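Local coordinates for protein glutathione S-transferase enzyme with thioredoxin-like domain (Bradyrhizobium sp., PDB 4MF7) that probably catalyses the conjugation of glutathione to electrophilic compounds, as in other glutathione transferases, at residues I115-A120 and Q139-Q144; R134-Q139 and W195-D200; G184-R189 and L209-N214; V225-D228 and H232-A235; R239-P244 and R248-P253. All blocks are in the same frame, centred on the assembly; numbering follows the deposited sequence.

Contact 1 of 5, residues I115-A120 and Q139-Q144; sequences ILQYLA and QWLHFQ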
# COMPACT_ATOMS: atom_id res chain seq x y z
N ILE A 115 -7.30 3.46 4.53
CA ILE A 115 -8.00 4.38 5.41
C ILE A 115 -7.88 5.80 4.89
O ILE A 115 -8.87 6.56 4.91
CB ILE A 115 -7.53 4.27 6.90
CG1 ILE A 115 -7.94 2.94 7.54
CG2 ILE A 115 -8.13 5.43 7.73
CD1 ILE A 115 -7.16 2.60 8.78
N LEU A 116 -6.67 6.22 4.48
CA LEU A 116 -6.44 7.53 3.93
C LEU A 116 -7.28 7.75 2.69
O LEU A 116 -7.90 8.78 2.54
CB LEU A 116 -4.97 7.80 3.63
CG LEU A 116 -3.99 7.97 4.79
CD1 LEU A 116 -2.58 8.28 4.30
CD2 LEU A 116 -4.46 9.05 5.73
N GLN A 117 -7.32 6.76 1.81
CA GLN A 117 -8.17 6.90 0.63
C GLN A 117 -9.65 7.01 0.98
O GLN A 117 -10.35 7.85 0.40
CB GLN A 117 -8.00 5.74 -0.33
CG GLN A 117 -6.65 5.73 -1.00
CD GLN A 117 -6.58 4.64 -2.06
OE1 GLN A 117 -7.30 4.70 -3.06
NE2 GLN A 117 -5.72 3.66 -1.86
N TYR A 118 -10.11 6.15 1.88
CA TYR A 118 -11.49 6.15 2.35
C TYR A 118 -11.90 7.52 2.91
O TYR A 118 -12.95 8.08 2.53
CB TYR A 118 -11.72 5.08 3.41
CG TYR A 118 -13.07 5.20 4.07
CD1 TYR A 118 -14.22 4.83 3.40
CD2 TYR A 118 -13.20 5.75 5.35
CE1 TYR A 118 -15.46 4.98 3.98
CE2 TYR A 118 -14.44 5.88 5.95
CZ TYR A 118 -15.57 5.51 5.24
OH TYR A 118 -16.82 5.63 5.80
N LEU A 119 -11.06 8.05 3.80
CA LEU A 119 -11.32 9.37 4.38
C LEU A 119 -11.25 10.53 3.36
O LEU A 119 -12.02 11.46 3.46
CB LEU A 119 -10.40 9.63 5.59
CG LEU A 119 -10.56 8.70 6.78
CD1 LEU A 119 -9.51 9.01 7.82
CD2 LEU A 119 -11.96 8.72 7.41
N ALA A 120 -10.36 10.46 2.37
CA ALA A 120 -10.29 11.44 1.31
C ALA A 120 -11.59 11.46 0.51
O ALA A 120 -12.11 12.52 0.17
CB ALA A 120 -9.10 11.18 0.39
N GLN A 139 0.58 6.58 -5.27
CA GLN A 139 1.91 5.98 -5.29
C GLN A 139 2.60 6.20 -3.95
O GLN A 139 3.38 5.38 -3.52
CB GLN A 139 2.77 6.55 -6.39
CG GLN A 139 2.25 6.34 -7.82
CD GLN A 139 3.04 7.11 -8.85
OE1 GLN A 139 3.44 6.55 -9.89
NE2 GLN A 139 3.26 8.40 -8.59
N TRP A 140 2.31 7.34 -3.30
CA TRP A 140 3.03 7.77 -2.09
C TRP A 140 2.48 7.21 -0.79
O TRP A 140 3.05 7.48 0.24
CB TRP A 140 3.06 9.30 -2.03
CG TRP A 140 3.77 9.82 -3.20
CD1 TRP A 140 3.22 10.19 -4.43
CD2 TRP A 140 5.17 10.00 -3.32
NE1 TRP A 140 4.21 10.55 -5.29
CE2 TRP A 140 5.42 10.46 -4.63
CE3 TRP A 140 6.25 9.80 -2.45
CZ2 TRP A 140 6.71 10.74 -5.10
CZ3 TRP A 140 7.55 10.09 -2.91
CH2 TRP A 140 7.76 10.55 -4.23
N LEU A 141 1.40 6.42 -0.84
CA LEU A 141 0.82 5.88 0.37
C LEU A 141 1.61 4.70 0.91
O LEU A 141 1.38 4.32 2.01
CB LEU A 141 -0.63 5.49 0.18
CG LEU A 141 -1.49 6.64 -0.31
CD1 LEU A 141 -2.89 6.11 -0.53
CD2 LEU A 141 -1.50 7.80 0.70
N HIS A 142 2.52 4.16 0.11
CA HIS A 142 3.33 3.00 0.46
C HIS A 142 4.72 3.26 -0.08
O HIS A 142 5.24 2.52 -0.90
CB HIS A 142 2.69 1.74 -0.11
CG HIS A 142 1.31 1.51 0.43
ND1 HIS A 142 0.17 1.89 -0.25
CD2 HIS A 142 0.89 1.02 1.62
CE1 HIS A 142 -0.89 1.59 0.48
NE2 HIS A 142 -0.47 1.07 1.62
N PHE A 143 5.29 4.34 0.43
CA PHE A 143 6.57 4.85 -0.01
C PHE A 143 7.59 4.29 0.94
O PHE A 143 8.40 3.47 0.55
CB PHE A 143 6.61 6.37 0.02
CG PHE A 143 7.95 6.94 -0.26
CD1 PHE A 143 8.61 6.63 -1.41
CD2 PHE A 143 8.58 7.74 0.66
CE1 PHE A 143 9.85 7.12 -1.67
CE2 PHE A 143 9.82 8.23 0.41
CZ PHE A 143 10.46 7.93 -0.75
N GLN A 144 7.52 4.72 2.18
CA GLN A 144 8.40 4.18 3.18
C GLN A 144 7.89 2.83 3.62
O GLN A 144 8.67 1.92 3.78
CB GLN A 144 8.51 5.11 4.36
CG GLN A 144 7.25 5.22 5.18
CD GLN A 144 6.40 6.38 4.74
OE1 GLN A 144 6.46 6.79 3.59
NE2 GLN A 144 5.62 6.92 5.65
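Leu141 meets Leu116 and Gln117 of helix 112-123. The contact lies where the thioredoxin-like domain of a glutathione transferase faces its helical domain. Segment 139-144 starts with Gln139, whose OE1 accepts a bond from Phe110 N of the second subunit. Trp140 comes next and packs within its own segment, with CZ3 over the centre of the Phe143 ring. Leu141 then carries the whole contact with two methyl groups. Its side chain runs out straight, with CD1 anti to CA (chi2 177°). This puts CD1 at the far end, and Leu141 CD1 lies 3.8 Å from Gln117 CG. The glutamine is touched on the aliphatic part of its chain, near its root. The second methyl meets the other partner, with Leu141 CD2 3.8 Å from Leu116 CD1. Leu116 is also extended, so its own CD1 is the outermost atom on that side. The two leucines pass each other at a slant. Leu116 also touches Met59 of helix 53-63 and Ala207 of helix 203-215, so the pair joins helices of both domains. After Leu141, His142 stacks on His142 of the second subunit, and its NE2 bonds Glu111 OE2 of its own chain. All three touching residues are buried. The closest approaches, from Leu116 CD1 and Gln117 CG to the Leu141 methyls, are carbon to carbon. This part of the interface between the domains is apolar packing through the leucine methyls.

Contact 2 of 5, residues R134-Q139 and W195-D200; sequences RWQTLQ and WIMDAD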
# COMPACT_ATOMS: atom_id res chain seq x y z
N ARG A 134 -4.49 12.38 -9.30
CA ARG A 134 -5.06 11.55 -8.26
C ARG A 134 -4.41 10.18 -8.23
O ARG A 134 -4.06 9.71 -7.17
CB ARG A 134 -6.57 11.40 -8.36
CG ARG A 134 -7.28 12.72 -8.12
CD ARG A 134 -8.69 12.72 -8.65
NE ARG A 134 -9.61 12.16 -7.69
CZ ARG A 134 -10.26 12.87 -6.76
NH1 ARG A 134 -10.09 14.19 -6.62
NH2 ARG A 134 -11.09 12.23 -5.96
N TRP A 135 -4.25 9.54 -9.38
CA TRP A 135 -3.60 8.23 -9.41
C TRP A 135 -2.17 8.34 -8.92
O TRP A 135 -1.71 7.49 -8.14
CB TRP A 135 -3.66 7.58 -10.81
CG TRP A 135 -5.03 7.23 -11.17
CD1 TRP A 135 -5.79 7.78 -12.19
CD2 TRP A 135 -5.85 6.28 -10.53
NE1 TRP A 135 -7.03 7.22 -12.19
CE2 TRP A 135 -7.10 6.29 -11.19
CE3 TRP A 135 -5.65 5.39 -9.48
CZ2 TRP A 135 -8.12 5.46 -10.81
CZ3 TRP A 135 -6.65 4.61 -9.10
CH2 TRP A 135 -7.88 4.62 -9.76
N GLN A 136 -1.46 9.37 -9.34
CA GLN A 136 -0.08 9.54 -8.94
C GLN A 136 0.04 9.74 -7.44
O GLN A 136 0.99 9.26 -6.84
CB GLN A 136 0.58 10.71 -9.66
CG GLN A 136 0.93 10.39 -11.10
CD GLN A 136 1.64 11.56 -11.77
OE1 GLN A 136 1.17 12.69 -11.69
NE2 GLN A 136 2.75 11.28 -12.43
N THR A 137 -0.93 10.43 -6.84
CA THR A 137 -0.98 10.61 -5.37
C THR A 137 -0.91 9.27 -4.61
O THR A 137 -0.20 9.15 -3.61
CB THR A 137 -2.24 11.38 -4.94
OG1 THR A 137 -2.31 12.62 -5.69
CG2 THR A 137 -2.20 11.66 -3.41
N LEU A 138 -1.63 8.27 -5.10
CA LEU A 138 -1.69 6.96 -4.45
C LEU A 138 -0.33 6.25 -4.37
O LEU A 138 -0.14 5.41 -3.47
CB LEU A 138 -2.69 6.05 -5.18
CG LEU A 138 -4.14 6.55 -5.28
CD1 LEU A 138 -5.02 5.35 -5.63
CD2 LEU A 138 -4.64 7.22 -4.00
N GLN A 139 0.58 6.58 -5.27
CA GLN A 139 1.91 5.98 -5.29
C GLN A 139 2.60 6.20 -3.95
O GLN A 139 3.38 5.38 -3.52
CB GLN A 139 2.77 6.55 -6.39
CG GLN A 139 2.25 6.34 -7.82
CD GLN A 139 3.04 7.11 -8.85
OE1 GLN A 139 3.44 6.55 -9.89
NE2 GLN A 139 3.26 8.40 -8.59
N TRP A 195 4.47 20.81 -2.24
CA TRP A 195 4.06 19.50 -1.67
C TRP A 195 4.45 18.39 -2.66
O TRP A 195 4.91 18.67 -3.75
CB TRP A 195 2.56 19.52 -1.40
CG TRP A 195 2.11 20.65 -0.43
CD1 TRP A 195 1.33 21.74 -0.75
CD2 TRP A 195 2.45 20.79 0.96
NE1 TRP A 195 1.14 22.52 0.38
CE2 TRP A 195 1.84 21.97 1.43
CE3 TRP A 195 3.23 20.04 1.85
CZ2 TRP A 195 1.97 22.41 2.74
CZ3 TRP A 195 3.35 20.49 3.16
CH2 TRP A 195 2.72 21.65 3.59
N ILE A 196 4.26 17.12 -2.27
CA ILE A 196 4.60 16.02 -3.15
C ILE A 196 3.86 16.16 -4.49
O ILE A 196 4.42 15.88 -5.53
CB ILE A 196 4.33 14.66 -2.46
CG1 ILE A 196 5.41 14.43 -1.38
CG2 ILE A 196 4.27 13.51 -3.46
CD1 ILE A 196 5.05 13.36 -0.39
N MET A 197 2.61 16.63 -4.43
CA MET A 197 1.78 16.87 -5.62
C MET A 197 1.68 18.38 -5.92
O MET A 197 0.59 18.92 -6.15
CB MET A 197 0.42 16.25 -5.46
CG MET A 197 0.43 14.77 -5.12
SD MET A 197 1.40 13.74 -6.25
CE MET A 197 0.48 13.94 -7.80
N ASP A 198 2.83 19.03 -5.90
CA ASP A 198 2.97 20.44 -6.32
C ASP A 198 2.21 21.35 -5.39
O ASP A 198 2.50 21.38 -4.19
CB ASP A 198 2.56 20.60 -7.79
CG ASP A 198 3.54 19.95 -8.71
OD1 ASP A 198 4.56 20.59 -9.06
OD2 ASP A 198 3.30 18.80 -9.08
N ALA A 199 1.26 22.12 -5.93
CA ALA A 199 0.56 23.11 -5.11
C ALA A 199 -0.44 22.50 -4.18
O ALA A 199 -0.90 23.14 -3.25
CB ALA A 199 -0.12 24.16 -6.01
N ASP A 200 -0.82 21.25 -4.43
CA ASP A 200 -1.86 20.58 -3.66
C ASP A 200 -1.29 19.80 -2.48
O ASP A 200 -0.50 18.89 -2.68
CB ASP A 200 -2.60 19.58 -4.56
CG ASP A 200 -3.48 20.27 -5.60
OD1 ASP A 200 -4.15 21.26 -5.28
OD2 ASP A 200 -3.50 19.79 -6.74
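Met197 lies against Thr137 and Gln136 in a small, mostly buried contact between a turn and a helix. The turn sits in the loop between helices 171-190 and 203-215; the helix is 131-138. Met197 points its side chain at the helix and bends twice on the way, at chi2 (-54°) and chi3 (-64°). The bends fold SD and CE against the helix surface. Met197 CG is 3.5 Å from Thr137 OG1. Its methyl end touches two neighbours at once, with Met197 CE 3.7 Å from Gln136 CB and 3.7 Å from Thr137 OG1. The hydroxyl is not bound to the methionine: Thr137 OG1 bonds Arg133 O, one turn back. In the helical domain of this glutathione transferase fold, the loop also leans on the start of helix 203-215, where Ile196 N bonds Asp205 OD1. Met197 opens a type II' turn to Asp200, with Asp198 at positive phi (65°). Arg133 links helix and turn further, through a bond to Met197 O and a salt bridge to Asp200. With alanine in place of Met197, the helix face at Gln136 CB and Thr137 OG1 would probably lose its cover. Gln136 O accepts both Gln139 N and Gln139 NE2; the bond from Gln139 NE2 is 3.0 Å long and falls on a lone pair of Gln136 O.

Contact 3 of 5, residues G184-R189 and L209-N214; sequences GVLEAR and LGWVRN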
# COMPACT_ATOMS: atom_id res chain seq x y z
N GLY A 184 16.43 10.52 -0.45
CA GLY A 184 16.92 10.96 -1.78
C GLY A 184 15.81 11.00 -2.84
O GLY A 184 15.73 11.95 -3.63
N VAL A 185 14.95 10.00 -2.81
CA VAL A 185 13.77 9.97 -3.67
C VAL A 185 12.86 11.15 -3.37
O VAL A 185 12.45 11.86 -4.28
CB VAL A 185 13.02 8.63 -3.53
CG1 VAL A 185 11.69 8.67 -4.27
CG2 VAL A 185 13.90 7.52 -4.07
N LEU A 186 12.56 11.37 -2.10
CA LEU A 186 11.71 12.48 -1.70
C LEU A 186 12.33 13.83 -2.08
O LEU A 186 11.65 14.74 -2.54
CB LEU A 186 11.42 12.41 -0.20
CG LEU A 186 10.19 13.04 0.41
CD1 LEU A 186 8.91 12.68 -0.32
CD2 LEU A 186 10.11 12.57 1.85
N GLU A 187 13.64 13.94 -1.88
CA GLU A 187 14.38 15.16 -2.21
C GLU A 187 14.24 15.48 -3.73
O GLU A 187 13.92 16.61 -4.10
CB GLU A 187 15.86 14.95 -1.86
CG GLU A 187 16.77 16.15 -2.09
CD GLU A 187 16.54 17.30 -1.14
OE1 GLU A 187 17.22 18.34 -1.29
OE2 GLU A 187 15.71 17.21 -0.22
N ALA A 188 14.40 14.46 -4.55
CA ALA A 188 14.25 14.60 -6.01
C ALA A 188 12.83 15.01 -6.39
O ALA A 188 12.65 15.88 -7.25
CB ALA A 188 14.64 13.29 -6.71
N ARG A 189 11.82 14.43 -5.74
CA ARG A 189 10.43 14.80 -5.99
C ARG A 189 10.12 16.23 -5.58
O ARG A 189 9.39 16.91 -6.27
CB ARG A 189 9.45 13.84 -5.26
CG ARG A 189 7.98 14.16 -5.44
CD ARG A 189 7.55 13.97 -6.89
NE ARG A 189 6.16 14.38 -7.05
CZ ARG A 189 5.50 14.39 -8.20
NH1 ARG A 189 6.11 13.99 -9.30
NH2 ARG A 189 4.23 14.78 -8.24
N LEU A 209 4.88 12.73 6.13
CA LEU A 209 5.45 13.71 7.08
C LEU A 209 5.88 13.07 8.40
O LEU A 209 6.96 13.38 8.91
CB LEU A 209 4.46 14.83 7.36
CG LEU A 209 4.37 15.92 6.31
CD1 LEU A 209 3.11 16.76 6.53
CD2 LEU A 209 5.62 16.80 6.35
N GLY A 210 5.02 12.23 8.97
CA GLY A 210 5.30 11.64 10.28
C GLY A 210 6.52 10.74 10.26
O GLY A 210 7.34 10.71 11.19
N TRP A 211 6.65 9.99 9.19
CA TRP A 211 7.80 9.10 9.01
C TRP A 211 9.11 9.88 8.99
O TRP A 211 10.06 9.52 9.69
CB TRP A 211 7.67 8.23 7.76
CG TRP A 211 9.01 7.66 7.31
CD1 TRP A 211 9.72 6.66 7.90
CD2 TRP A 211 9.78 8.08 6.17
NE1 TRP A 211 10.89 6.43 7.21
CE2 TRP A 211 10.95 7.29 6.15
CE3 TRP A 211 9.60 9.05 5.18
CZ2 TRP A 211 11.93 7.45 5.17
CZ3 TRP A 211 10.57 9.21 4.21
CH2 TRP A 211 11.72 8.41 4.22
N VAL A 212 9.19 10.92 8.18
CA VAL A 212 10.39 11.76 8.15
C VAL A 212 10.65 12.42 9.52
O VAL A 212 11.79 12.42 10.02
CB VAL A 212 10.31 12.86 7.07
CG1 VAL A 212 11.60 13.67 7.06
CG2 VAL A 212 10.04 12.27 5.70
N ARG A 213 9.62 13.00 10.12
CA ARG A 213 9.71 13.58 11.48
C ARG A 213 10.34 12.61 12.49
O ARG A 213 11.23 12.98 13.27
CB ARG A 213 8.36 14.08 11.93
CG ARG A 213 8.40 14.94 13.19
CD ARG A 213 7.91 14.14 14.37
NE ARG A 213 7.48 15.01 15.46
CZ ARG A 213 6.82 14.59 16.53
NH1 ARG A 213 6.49 13.30 16.64
NH2 ARG A 213 6.47 15.45 17.48
N ASN A 214 9.91 11.36 12.43
CA ASN A 214 10.40 10.33 13.35
C ASN A 214 11.81 9.86 13.02
O ASN A 214 12.60 9.51 13.91
CB ASN A 214 9.43 9.14 13.34
CG ASN A 214 9.82 8.08 14.35
OD1 ASN A 214 9.58 8.23 15.54
ND2 ASN A 214 10.42 7.00 13.87
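Leu186 of helix 171-190 faces Trp211 and Val212 of helix 203-215. These are two helices of the all-helical domain of the glutathione transferase fold, and the contact is part of its core. The nearest CA atoms, those of Leu186 and Val212, are 10.0 Å apart, and the contact is made by side-chain methyls and the indole edge. Helix 203-215 is kinked here, as the N atoms of Gly210 and Trp211 lack bonds to the preceding turn. The first kind of contact is aliphatic. The methyl ends of Leu186 and Val212 meet head on, and Leu186 CD2 comes to 3.9 Å from Val212 CG2. Leu186 CG lies opposite the backbone N (chi1 -156°), and with chi2 at 49° the two torsions together present CD2 to the other helix. Trp236 of helix 232-241 packs on both Leu186 and Val212, and Val233 of that helix also touches Leu186. A third helix thus joins the same apolar patch. The second kind is aliphatic to aromatic. The leucine runs alongside Trp211, pointing the other way, and does not lie over the indole face. Trp211 keeps a partly exposed position, while Leu186 and Val212 are buried. The methyl CD2 of Leu186 serves both partners: besides the valine it meets the rim of the indole, near the ring plane, 4.1 Å from Trp211 CZ3.

Contact 4 of 5, residues V225-D228 and H232-A235; sequences VAFD and HVPA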
# COMPACT_ATOMS: atom_id res chain seq x y z
N VAL A 225 21.89 10.45 8.85
CA VAL A 225 21.29 10.41 7.53
C VAL A 225 21.65 11.63 6.68
O VAL A 225 21.16 11.77 5.57
CB VAL A 225 19.76 10.20 7.59
CG1 VAL A 225 19.44 8.92 8.36
CG2 VAL A 225 19.01 11.40 8.16
N ALA A 226 22.51 12.49 7.21
CA ALA A 226 22.93 13.71 6.54
C ALA A 226 21.74 14.58 6.17
O ALA A 226 21.71 15.18 5.09
CB ALA A 226 23.77 13.41 5.31
N PHE A 227 20.77 14.69 7.09
CA PHE A 227 19.57 15.43 6.79
C PHE A 227 19.83 16.88 6.41
O PHE A 227 19.14 17.42 5.54
CB PHE A 227 18.62 15.40 7.99
CG PHE A 227 17.24 15.93 7.71
CD1 PHE A 227 16.33 15.17 6.97
CD2 PHE A 227 16.81 17.15 8.21
CE1 PHE A 227 15.06 15.65 6.71
CE2 PHE A 227 15.51 17.63 7.97
CZ PHE A 227 14.64 16.87 7.22
N ASP A 228 20.78 17.52 7.09
CA ASP A 228 20.98 18.96 6.90
C ASP A 228 21.77 19.28 5.63
O ASP A 228 21.90 20.44 5.29
CB ASP A 228 21.60 19.59 8.16
CG ASP A 228 20.65 19.50 9.35
OD1 ASP A 228 19.49 19.93 9.21
OD2 ASP A 228 21.03 18.96 10.41
N HIS A 232 15.36 20.28 -0.04
CA HIS A 232 13.92 20.27 -0.32
C HIS A 232 13.12 19.53 0.74
O HIS A 232 12.07 19.99 1.12
CB HIS A 232 13.68 19.73 -1.73
CG HIS A 232 14.54 20.42 -2.75
ND1 HIS A 232 14.46 21.77 -2.97
CD2 HIS A 232 15.55 19.96 -3.52
CE1 HIS A 232 15.37 22.12 -3.87
NE2 HIS A 232 16.05 21.04 -4.21
N VAL A 233 13.63 18.39 1.22
CA VAL A 233 12.93 17.67 2.31
C VAL A 233 12.82 18.52 3.59
O VAL A 233 11.71 18.64 4.15
CB VAL A 233 13.52 16.27 2.57
CG1 VAL A 233 12.77 15.57 3.68
CG2 VAL A 233 13.44 15.40 1.32
N PRO A 234 13.92 19.14 4.05
CA PRO A 234 13.84 19.98 5.26
C PRO A 234 12.80 21.10 5.17
O PRO A 234 12.05 21.34 6.12
CB PRO A 234 15.27 20.53 5.42
CG PRO A 234 16.13 19.52 4.78
CD PRO A 234 15.32 18.93 3.64
N ALA A 235 12.74 21.77 4.02
CA ALA A 235 11.79 22.85 3.81
C ALA A 235 10.34 22.34 3.78
O ALA A 235 9.46 22.91 4.40
CB ALA A 235 12.12 23.59 2.52
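Phe227 swings its ring away from its own backbone N (chi1 -170°) and brings it against Val233 and Pro234. Val233 uses the same kind of torsion, chi1 -179°, which places CG1 opposite its backbone N and next to the phenylalanine. Pro234 comes over one face of the ring. Pro234 CG lies 4.1 Å from the centroid of the Phe227 ring and 26° from its normal, a CH-pi contact. The proline sits toward one side of that face: Pro234 CG is 3.8 Å from Phe227 CE2, and Pro234 CA is 3.8 Å from Phe227 CZ. Pro234 CG also touches the backbone, 3.7 Å from Phe227 O. Val233 meets the ring at another place, where Val233 CG1 is 3.8 Å from Phe227 CE1, and their side chains cross at about a right angle. The ring is buried, and Val212 and Ile216 also pack on it. If Phe227 were replaced by a serine, Pro234 CG would probably lose the ring face it rests on, and Val233 CG1 its neighbour. Glu187 accepts bonds from His232 N and Val233 N, so helix 171-190 holds the start of the helix that carries the valine and proline. A proline fits in this first turn, where its missing N-H costs no helix bond. Before the ring, Ala226 leaves the preceding helix with positive phi in a Schellman motif. The whole is a helix-to-helix connection of the all-helical glutathione transferase domain: a Schellman end, a 3-10 segment beginning at Phe227, and the proline-bearing first turn of helix 232-241.

Contact 5 of 5, residues R239-P244 and R248-P253; sequences RGLARP and RGLEIP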
# COMPACT_ATOMS: atom_id res chain seq x y z
N ARG A 239 7.23 23.11 6.36
CA ARG A 239 5.90 23.52 5.92
C ARG A 239 4.82 22.61 6.53
O ARG A 239 3.79 23.08 7.00
CB ARG A 239 5.77 23.49 4.40
CG ARG A 239 6.55 24.56 3.65
CD ARG A 239 6.14 24.63 2.20
NE ARG A 239 6.70 23.56 1.38
CZ ARG A 239 7.95 23.52 0.93
NH1 ARG A 239 8.35 22.50 0.18
NH2 ARG A 239 8.82 24.50 1.21
N GLY A 240 5.09 21.31 6.55
CA GLY A 240 4.10 20.36 7.04
C GLY A 240 3.90 20.49 8.54
O GLY A 240 2.76 20.49 9.03
N LEU A 241 5.01 20.58 9.26
CA LEU A 241 4.93 20.69 10.74
C LEU A 241 4.37 22.01 11.24
O LEU A 241 4.00 22.12 12.41
CB LEU A 241 6.29 20.46 11.39
CG LEU A 241 6.95 19.11 11.17
CD1 LEU A 241 8.34 19.06 11.80
CD2 LEU A 241 6.10 17.95 11.68
N ALA A 242 4.30 23.02 10.37
CA ALA A 242 3.64 24.29 10.68
C ALA A 242 2.12 24.20 10.65
O ALA A 242 1.45 25.15 11.04
CB ALA A 242 4.10 25.37 9.70
N ARG A 243 1.58 23.11 10.11
CA ARG A 243 0.14 22.95 10.06
C ARG A 243 -0.40 22.48 11.40
O ARG A 243 0.06 21.44 11.94
CB ARG A 243 -0.24 21.94 8.96
CG ARG A 243 0.16 22.39 7.59
CD ARG A 243 -0.18 21.34 6.55
NE ARG A 243 -1.63 21.15 6.42
CZ ARG A 243 -2.42 21.81 5.58
NH1 ARG A 243 -1.95 22.75 4.76
NH2 ARG A 243 -3.71 21.53 5.56
N PRO A 244 -1.38 23.21 11.96
CA PRO A 244 -1.85 22.79 13.30
C PRO A 244 -2.46 21.38 13.37
O PRO A 244 -2.28 20.69 14.38
CB PRO A 244 -2.90 23.86 13.66
CG PRO A 244 -2.54 25.04 12.81
CD PRO A 244 -2.03 24.46 11.52
N ARG A 248 -1.25 18.43 15.95
CA ARG A 248 -2.18 17.66 16.79
C ARG A 248 -2.10 16.17 16.54
O ARG A 248 -1.99 15.36 17.48
CB ARG A 248 -3.62 18.17 16.58
CG ARG A 248 -3.84 19.58 17.12
CD ARG A 248 -5.31 19.94 17.25
NE ARG A 248 -6.06 19.91 16.00
CZ ARG A 248 -6.11 20.88 15.09
NH1 ARG A 248 -5.41 22.00 15.22
NH2 ARG A 248 -6.86 20.72 14.03
N GLY A 249 -2.18 15.78 15.26
CA GLY A 249 -2.19 14.37 14.88
C GLY A 249 -1.00 13.57 15.32
O GLY A 249 -1.10 12.39 15.65
N LEU A 250 0.15 14.24 15.34
CA LEU A 250 1.40 13.60 15.71
C LEU A 250 1.44 13.08 17.13
O LEU A 250 2.27 12.23 17.45
CB LEU A 250 2.59 14.54 15.50
CG LEU A 250 3.02 14.75 14.04
CD1 LEU A 250 3.96 15.95 13.95
CD2 LEU A 250 3.64 13.49 13.47
N GLU A 251 0.54 13.59 17.97
CA GLU A 251 0.52 13.21 19.38
C GLU A 251 -0.65 12.31 19.73
O GLU A 251 -0.85 12.05 20.91
CB GLU A 251 0.45 14.47 20.27
CG GLU A 251 1.45 15.58 19.96
CD GLU A 251 2.90 15.26 20.33
OE1 GLU A 251 3.19 14.16 20.86
OE2 GLU A 251 3.76 16.13 20.09
N ILE A 252 -1.39 11.81 18.73
CA ILE A 252 -2.66 11.13 18.97
C ILE A 252 -2.60 9.69 18.43
O ILE A 252 -2.07 9.47 17.35
CB ILE A 252 -3.82 11.94 18.34
CG1 ILE A 252 -4.04 13.24 19.12
CG2 ILE A 252 -5.11 11.14 18.33
CD1 ILE A 252 -4.96 14.25 18.45
N PRO A 253 -3.07 8.70 19.22
CA PRO A 253 -3.56 8.80 20.62
C PRO A 253 -2.42 9.01 21.61
O PRO A 253 -1.28 8.70 21.31
CB PRO A 253 -4.17 7.42 20.89
CG PRO A 253 -4.23 6.72 19.57
CD PRO A 253 -3.16 7.32 18.73
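Leu241 and Leu250 cross at about a right angle and touch through one methyl each, with Leu241 CD2 3.7 Å from Leu250 CD1. Leu241 belongs to helix 232-241, and Leu250 lies in the 248-253 segment. Each leucine has CG anti to its carbonyl carbon and CD1 at the far end of an extended chain. Leu250 thus touches with its outermost methyl, and Leu241 with its side branch. Arg213 of helix 203-215 packs against both leucines. This is where the C-terminal end of a glutathione transferase chain returns from the helical domain to the thioredoxin-like domain. Leu250 packs there on Val54 and Ile58 of helix 53-63. From Gly249 to Ile252 the chain makes a type I turn. The second pair, Pro244 and Arg248, is held by the backbone first. Arg248 N donates to Pro244 O at 2.9 Å and 160°, a bond across one turn of the short helix that has Arg243 at its N-cap position. The arginine then folds back over the proline. Its charge is met by another residue, since Arg248 NE forms a salt bridge with Glu61 of helix 53-63. The chain bends at chi3 (-61°), and the guanidinium comes round with one face toward Pro244 O. Nearer the backbone, Arg248 CG lies 3.3 Å from Pro244 O. Arg248 NH1 reaches the proline ring, 3.5 Å from Pro244 CB.

In the fold
Contact 1 closes the first loop, from helix 112-123 of the thioredoxin-like domain to the chain just after helix 131-138. Contact 2 opens inside that loop and closes beyond helix 171-190, so the two cross; they share Gln139, and both touch the second subunit. Contact 3 opens on helix 171-190 before contact 2 has closed, so these cross as well, and Arg189 bonds Ile196 O between them. Contacts 4 and 5 follow in series and close short loops at the start and end of helix 232-241. Glu187 ties contact 3 to contact 4. Contact 5 brings the chain back to helix 53-63 of the thioredoxin-like domain.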